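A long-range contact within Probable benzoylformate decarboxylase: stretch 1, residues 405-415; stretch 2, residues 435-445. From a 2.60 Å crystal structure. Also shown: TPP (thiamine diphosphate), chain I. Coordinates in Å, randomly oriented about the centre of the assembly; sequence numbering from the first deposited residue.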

ATOM      1  N   GLY C 405       3.644  -5.793  22.218  1.00 83.18           N
ATOM      2  CA  GLY C 405       2.297  -6.249  21.842  1.00 83.54           C
ATOM      3  C   GLY C 405       1.806  -7.269  22.844  1.00 82.71           C
ATOM      4  O   GLY C 405       2.396  -8.366  22.893  1.00 83.65           O
ATOM      5  N   LEU C 406       0.828  -6.913  23.671  1.00 83.23           N
ATOM      6  CA  LEU C 406       0.373  -7.858  24.731  1.00 83.51           C
ATOM      7  C   LEU C 406      -0.476  -8.941  24.074  1.00 81.53           C
ATOM      8  O   LEU C 406      -1.015  -8.699  22.987  1.00 82.78           O
ATOM      9  CB  LEU C 406      -0.361  -7.141  25.863  1.00 84.61           C
ATOM     10  CG  LEU C 406       0.499  -6.182  26.687  1.00 86.14           C
ATOM     11  CD1 LEU C 406      -0.277  -5.721  27.912  1.00 87.27           C
ATOM     12  CD2 LEU C 406       1.836  -6.815  27.082  1.00 85.34           C
ATOM     13  N   GLY C 407      -0.510 -10.109  24.695  1.00 79.67           N
ATOM     14  CA  GLY C 407      -1.133 -11.327  24.146  1.00 78.51           C
ATOM     15  C   GLY C 407      -0.108 -12.231  23.505  1.00 74.61           C
ATOM     16  O   GLY C 407      -0.519 -13.178  22.820  1.00 76.98           O
ATOM     17  N   PHE C 408       1.167 -11.940  23.728  1.00 70.92           N
ATOM     18  CA  PHE C 408       2.291 -12.819  23.364  1.00 69.72           C
ATOM     19  C   PHE C 408       2.518 -13.873  24.444  1.00 70.22           C
ATOM     20  O   PHE C 408       2.648 -15.022  24.106  1.00 70.93           O
ATOM     21  CB  PHE C 408       3.536 -11.982  23.124  1.00 69.02           C
ATOM     22  CG  PHE C 408       4.822 -12.755  23.039  1.00 68.07           C
ATOM     23  CD1 PHE C 408       5.253 -13.248  21.832  1.00 67.91           C
ATOM     24  CD2 PHE C 408       5.623 -12.946  24.157  1.00 69.17           C
ATOM     25  CE1 PHE C 408       6.453 -13.928  21.735  1.00 67.21           C
ATOM     26  CE2 PHE C 408       6.826 -13.621  24.058  1.00 68.69           C
ATOM     27  CZ  PHE C 408       7.221 -14.135  22.846  1.00 68.07           C
ATOM     28  N   GLY C 409       2.573 -13.492  25.715  1.00 70.68           N
ATOM     29  CA  GLY C 409       3.113 -14.346  26.794  1.00 70.17           C
ATOM     30  C   GLY C 409       2.388 -15.665  26.982  1.00 69.72           C
ATOM     31  O   GLY C 409       3.019 -16.732  26.814  1.00 73.41           O
ATOM     32  N   LEU C 410       1.110 -15.640  27.312  1.00 68.53           N
ATOM     33  CA  LEU C 410       0.400 -16.909  27.598  1.00 68.80           C
ATOM     34  C   LEU C 410       0.573 -17.860  26.426  1.00 67.58           C
ATOM     35  O   LEU C 410       1.048 -18.976  26.613  1.00 68.40           O
ATOM     36  CB  LEU C 410      -1.075 -16.642  27.911  1.00 70.66           C
ATOM     37  CG  LEU C 410      -1.558 -17.493  29.074  1.00 73.05           C
ATOM     38  CD1 LEU C 410      -2.853 -16.965  29.679  1.00 75.66           C
ATOM     39  CD2 LEU C 410      -1.693 -18.926  28.618  1.00 73.43           C
ATOM     40  N   PRO C 411       0.194 -17.462  25.193  1.00 66.64           N
ATOM     41  CA  PRO C 411       0.331 -18.335  24.038  1.00 66.12           C
ATOM     42  C   PRO C 411       1.789 -18.696  23.752  1.00 65.60           C
ATOM     43  O   PRO C 411       2.042 -19.826  23.466  1.00 65.91           O
ATOM     44  CB  PRO C 411      -0.261 -17.508  22.902  1.00 66.43           C
ATOM     45  CG  PRO C 411      -1.229 -16.605  23.595  1.00 66.91           C
ATOM     46  CD  PRO C 411      -0.447 -16.192  24.826  1.00 66.86           C
ATOM     47  N   ALA C 412       2.724 -17.765  23.829  1.00 65.70           N
ATOM     48  CA  ALA C 412       4.114 -18.096  23.460  1.00 66.38           C
ATOM     49  C   ALA C 412       4.607 -19.134  24.445  1.00 67.23           C
ATOM     50  O   ALA C 412       5.376 -19.974  24.025  1.00 71.37           O
ATOM     51  CB  ALA C 412       5.010 -16.897  23.441  1.00 67.17           C
ATOM     52  N   ALA C 413       4.163 -19.098  25.688  1.00 66.55           N
ATOM     53  CA  ALA C 413       4.610 -20.071  26.705  1.00 67.31           C
ATOM     54  C   ALA C 413       4.174 -21.456  26.266  1.00 67.99           C
ATOM     55  O   ALA C 413       4.980 -22.397  26.301  1.00 69.06           O
ATOM     56  CB  ALA C 413       4.007 -19.756  28.061  1.00 68.17           C
ATOM     57  N   VAL C 414       2.907 -21.577  25.887  1.00 68.44           N
ATOM     58  CA  VAL C 414       2.313 -22.867  25.446  1.00 67.69           C
ATOM     59  C   VAL C 414       3.137 -23.340  24.256  1.00 68.48           C
ATOM     60  O   VAL C 414       3.547 -24.481  24.245  1.00 69.67           O
ATOM     61  CB  VAL C 414       0.837 -22.686  25.071  1.00 67.26           C
ATOM     62  CG1 VAL C 414       0.291 -23.871  24.330  1.00 67.69           C
ATOM     63  CG2 VAL C 414      -0.015 -22.358  26.289  1.00 68.25           C
ATOM     64  N   GLY C 415       3.377 -22.476  23.279  1.00 67.93           N
ATOM     65  CA  GLY C 415       4.124 -22.891  22.088  1.00 69.08           C
ATOM     66  C   GLY C 415       5.544 -23.281  22.433  1.00 69.64           C
ATOM     67  O   GLY C 415       6.019 -24.276  21.926  1.00 68.51           O
ATOM     68  N   ASN C 435      -5.307 -11.562  29.553  1.00 73.01           N
ATOM     69  CA  ASN C 435      -6.638 -11.539  28.891  1.00 73.43           C
ATOM     70  C   ASN C 435      -6.486 -11.491  27.370  1.00 72.94           C
ATOM     71  O   ASN C 435      -7.427 -11.903  26.660  1.00 73.04           O
ATOM     72  CB  ASN C 435      -7.477 -10.349  29.360  1.00 74.92           C
ATOM     73  CG  ASN C 435      -7.769 -10.447  30.830  1.00 74.56           C
ATOM     74  OD1 ASN C 435      -8.316 -11.445  31.264  1.00 75.35           O
ATOM     75  ND2 ASN C 435      -7.314  -9.465  31.588  1.00 73.69           N
ATOM     76  N   TYR C 436      -5.366 -10.975  26.862  1.00 73.01           N
ATOM     77  CA  TYR C 436      -5.141 -10.865  25.389  1.00 72.63           C
ATOM     78  C   TYR C 436      -4.902 -12.268  24.784  1.00 71.56           C
ATOM     79  O   TYR C 436      -5.251 -12.365  23.604  1.00 71.18           O
ATOM     80  CB  TYR C 436      -4.026  -9.883  25.043  1.00 71.76           C
ATOM     81  CG  TYR C 436      -4.188  -8.471  25.546  1.00 72.35           C
ATOM     82  CD1 TYR C 436      -3.748  -8.139  26.816  1.00 73.45           C
ATOM     83  CD2 TYR C 436      -4.688  -7.460  24.745  1.00 72.36           C
ATOM     84  CE1 TYR C 436      -3.843  -6.843  27.294  1.00 75.55           C
ATOM     85  CE2 TYR C 436      -4.765  -6.153  25.192  1.00 73.76           C
ATOM     86  CZ  TYR C 436      -4.344  -5.840  26.477  1.00 76.11           C
ATOM     87  OH  TYR C 436      -4.422  -4.570  27.005  1.00 78.80           O
ATOM     88  N   GLY C 437      -4.414 -13.278  25.537  1.00 70.19           N
ATOM     89  CA  GLY C 437      -4.131 -14.623  25.000  1.00 70.35           C
ATOM     90  C   GLY C 437      -4.686 -15.767  25.812  1.00 72.39           C
ATOM     91  O   GLY C 437      -4.104 -16.854  25.799  1.00 73.27           O
ATOM     92  N   ILE C 438      -5.791 -15.550  26.517  1.00 75.13           N
ATOM     93  CA  ILE C 438      -6.325 -16.443  27.595  1.00 73.30           C
ATOM     94  C   ILE C 438      -6.715 -17.779  26.980  1.00 73.47           C
ATOM     95  O   ILE C 438      -6.533 -18.820  27.622  1.00 72.76           O
ATOM     96  CB  ILE C 438      -7.515 -15.760  28.303  1.00 74.02           C
ATOM     97  CG1 ILE C 438      -7.872 -16.445  29.629  1.00 75.11           C
ATOM     98  CG2 ILE C 438      -8.728 -15.657  27.393  1.00 73.43           C
ATOM     99  CD1 ILE C 438      -6.815 -16.268  30.711  1.00 75.57           C
ATOM    100  N   THR C 439      -7.228 -17.756  25.753  1.00 74.94           N
ATOM    101  CA  THR C 439      -7.756 -18.962  25.067  1.00 75.67           C
ATOM    102  C   THR C 439      -6.621 -19.952  24.769  1.00 73.24           C
ATOM    103  O   THR C 439      -6.954 -21.076  24.495  1.00 73.98           O
ATOM    104  CB  THR C 439      -8.449 -18.610  23.751  1.00 77.74           C
ATOM    105  OG1 THR C 439      -7.446 -18.009  22.929  1.00 78.55           O
ATOM    106  CG2 THR C 439      -9.625 -17.677  23.928  1.00 79.01           C
ATOM    107  N   ALA C 440      -5.348 -19.566  24.797  1.00 70.49           N
ATOM    108  CA  ALA C 440      -4.241 -20.519  24.590  1.00 70.26           C
ATOM    109  C   ALA C 440      -4.214 -21.543  25.713  1.00 71.68           C
ATOM    110  O   ALA C 440      -3.544 -22.588  25.547  1.00 72.61           O
ATOM    111  CB  ALA C 440      -2.930 -19.817  24.517  1.00 69.38           C
ATOM    112  N   LEU C 441      -4.898 -21.278  26.824  1.00 72.48           N
ATOM    113  CA  LEU C 441      -4.971 -22.265  27.921  1.00 73.73           C
ATOM    114  C   LEU C 441      -5.695 -23.518  27.439  1.00 73.89           C
ATOM    115  O   LEU C 441      -5.282 -24.625  27.825  1.00 73.53           O
ATOM    116  CB  LEU C 441      -5.697 -21.640  29.108  1.00 76.42           C
ATOM    117  CG  LEU C 441      -4.886 -20.657  29.934  1.00 77.04           C
ATOM    118  CD1 LEU C 441      -5.757 -20.125  31.059  1.00 78.44           C
ATOM    119  CD2 LEU C 441      -3.623 -21.329  30.475  1.00 77.68           C
ATOM    120  N   TRP C 442      -6.744 -23.351  26.635  1.00 74.76           N
ATOM    121  CA  TRP C 442      -7.487 -24.476  25.998  1.00 75.79           C
ATOM    122  C   TRP C 442      -6.528 -25.371  25.211  1.00 73.29           C
ATOM    123  O   TRP C 442      -6.569 -26.583  25.424  1.00 72.78           O
ATOM    124  CB  TRP C 442      -8.570 -23.941  25.077  1.00 78.17           C
ATOM    125  CG  TRP C 442      -9.397 -25.023  24.468  1.00 80.25           C
ATOM    126  CD1 TRP C 442     -10.484 -25.625  25.037  1.00 80.85           C
ATOM    127  CD2 TRP C 442      -9.221 -25.619  23.177  1.00 79.26           C
ATOM    128  NE1 TRP C 442     -10.995 -26.560  24.181  1.00 82.28           N
ATOM    129  CE2 TRP C 442     -10.251 -26.562  23.021  1.00 81.31           C
ATOM    130  CE3 TRP C 442      -8.307 -25.458  22.148  1.00 80.35           C
ATOM    131  CZ2 TRP C 442     -10.379 -27.343  21.877  1.00 81.21           C
ATOM    132  CZ3 TRP C 442      -8.441 -26.223  21.004  1.00 80.28           C
ATOM    133  CH2 TRP C 442      -9.461 -27.154  20.879  1.00 80.15           C
ATOM    134  N   SER C 443      -5.664 -24.779  24.391  1.00 71.58           N
ATOM    135  CA  SER C 443      -4.681 -25.525  23.580  1.00 71.25           C
ATOM    136  C   SER C 443      -3.778 -26.332  24.508  1.00 69.78           C
ATOM    137  O   SER C 443      -3.601 -27.516  24.280  1.00 70.27           O
ATOM    138  CB  SER C 443      -3.936 -24.606  22.671  1.00 71.79           C
ATOM    139  OG  SER C 443      -4.852 -24.032  21.740  1.00 73.90           O
ATOM    140  N   ALA C 444      -3.300 -25.749  25.583  1.00 68.96           N
ATOM    141  CA  ALA C 444      -2.455 -26.463  26.569  1.00 69.24           C
ATOM    142  C   ALA C 444      -3.210 -27.657  27.144  1.00 70.96           C
ATOM    143  O   ALA C 444      -2.606 -28.750  27.341  1.00 71.12           O
ATOM    144  CB  ALA C 444      -2.049 -25.487  27.635  1.00 68.42           C
ATOM    145  N   ALA C 445      -4.492 -27.460  27.450  1.00 73.10           N
ATOM    146  CA  ALA C 445      -5.326 -28.529  28.032  1.00 75.67           C
ATOM    147  C   ALA C 445      -5.505 -29.643  27.016  1.00 76.90           C
ATOM    148  O   ALA C 445      -5.119 -30.763  27.345  1.00 78.69           O
ATOM    149  CB  ALA C 445      -6.668 -27.990  28.478  1.00 77.19           C
TER
HETATM  150  N1' TPP I 601      -2.659  -3.221  24.256  1.00 77.55           N
HETATM  151  C2' TPP I 601      -1.733  -4.039  23.741  1.00 80.67           C
HETATM  152  CM2 TPP I 601      -2.171  -5.054  22.736  1.00 81.97           C
HETATM  153  N3' TPP I 601      -0.438  -4.010  24.051  1.00 78.00           N
HETATM  154  C4' TPP I 601      -0.034  -3.088  24.940  1.00 78.49           C
HETATM  155  N4' TPP I 601       1.275  -3.078  25.227  1.00 78.57           N
HETATM  156  C5' TPP I 601      -0.938  -2.187  25.553  1.00 77.74           C
HETATM  157  C6' TPP I 601      -2.252  -2.305  25.144  1.00 72.67           C
HETATM  158  C7' TPP I 601      -0.513  -1.151  26.582  1.00 83.19           C
HETATM  159  N3  TPP I 601      -0.072  -1.734  27.873  1.00 83.33           N
HETATM  160  C2  TPP I 601       1.208  -1.720  28.256  1.00 87.60           C
HETATM  161  S1  TPP I 601       1.451  -2.376  29.821  1.00 84.99           S
HETATM  162  C5  TPP I 601      -0.259  -2.665  29.939  1.00 91.47           C
HETATM  163  C4  TPP I 601      -0.921  -2.347  28.797  1.00 88.71           C
HETATM  164  CM4 TPP I 601      -2.384  -2.563  28.540  1.00 85.90           C
HETATM  165  C6  TPP I 601      -0.865  -3.159  31.224  1.00 86.99           C
HETATM  166  C7  TPP I 601      -0.803  -4.649  31.384  1.00 89.35           C
HETATM  167  O7  TPP I 601      -0.145  -4.901  32.640  1.00 84.16           O
HETATM  168  PA  TPP I 601      -0.264  -6.315  33.371  1.00 78.77           P
HETATM  169  O1A TPP I 601      -0.196  -7.549  32.532  1.00 84.94           O
HETATM  170  O2A TPP I 601      -1.485  -6.173  34.216  1.00109.98           O
HETATM  171  O3A TPP I 601       1.089  -6.178  34.221  1.00 76.23           O
HETATM  172  PB  TPP I 601       1.514  -5.033  35.299  1.00 83.26           P
HETATM  173  O1B TPP I 601       2.882  -5.399  35.850  1.00 70.49           O
HETATM  174  O2B TPP I 601       1.500  -3.703  34.576  1.00 64.48           O
HETATM  175  O3B TPP I 601       0.431  -5.116  36.354  1.00 90.75           O

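What holds the two stretches together when no hydrogen bond passes between them? The contact is a matter of packing: 483 Å² of surface is buried, counting both sides, and the partners are mostly aliphatic carbons. Helix 409-415 runs at 19° to the helix that includes residues 441-445, with their axes approaching to 9.2 Å and both pointing nearly the same way. The CA atoms of the two stretches come closest at Gly407 and Tyr436, where they lie 4.2 Å apart; the spacing is 5.1 Å between the CA atoms of Pro411 and Ala440, and 6.1 Å between those of Val414 and Ala444.

How does the Tyr436 ring find its place? With chi1 at -57° (m) and chi2 at 87°, the ring presents one face to Leu406, whose CB sits 3.9 Å from the ring centroid and only 21° off the ring normal, a CH-pi contact. With chi1 m and chi2 t, Leu406 places CD1 beside both the tyrosine and the cofactor, 3.8 Å from Tyr436 CE1 and 3.5 Å from TPP C4. Its backbone serves the cofactor, for Leu406 N donates a hydrogen bond of 3.2 Å to N3' of TPP, while Tyr436 OH lies 3.2 Å from TPP CM4. The tyrosine thus offers its ring carbons to the other stretch, and its hydroxyl is satisfied by a hydrogen bond elsewhere in the structure.

Why do glycines stand at the tightest point? Gly407 CA lies 3.4 Å from Tyr436 CB, and a CB on Gly407 would come within 2.9 Å of that same atom, a clash. The Gly407 backbone angles, 98/11, call for glycine in their own right, since a CB would also jam against the preceding carbonyl oxygen. Gly437 faces a similar limit: a CB there would fall 2.6 Å from Pro411 CD. Its bare backbone instead lets Pro411 CG approach Gly437 O to 3.6 Å and Leu410 CB approach that oxygen to 3.7 Å. The same carbonyl accepts the hydrogen bond from Ala440 N that belongs to the type I turn.

What do the larger side chains do where the helices pack? Leu410, with 80 Å² covered, has an unusual chi1 of -138°, between wells, with chi2 t at 163°. In this conformation CD1 lies 4.2 Å from Ile438 CD1, while CD2 lies 3.6 Å from Leu441 CD2. The CA-to-CB bond of Leu441 points sideways relative to stretch 1, but its m, t conformation brings its end nearer to Leu410. Ala440 points toward stretch 1, and its small methyl lets Pro411, backbone and ring alike, come close: Ala440 CB is 3.6 Å from Pro411 CA and 3.7 Å from Pro411 CG. Val414, with chi1 t, places CG2 3.6 Å from Ala440 O and 4.0 Å from Ala444 CB, so one methyl group reaches both alanines a helical turn apart.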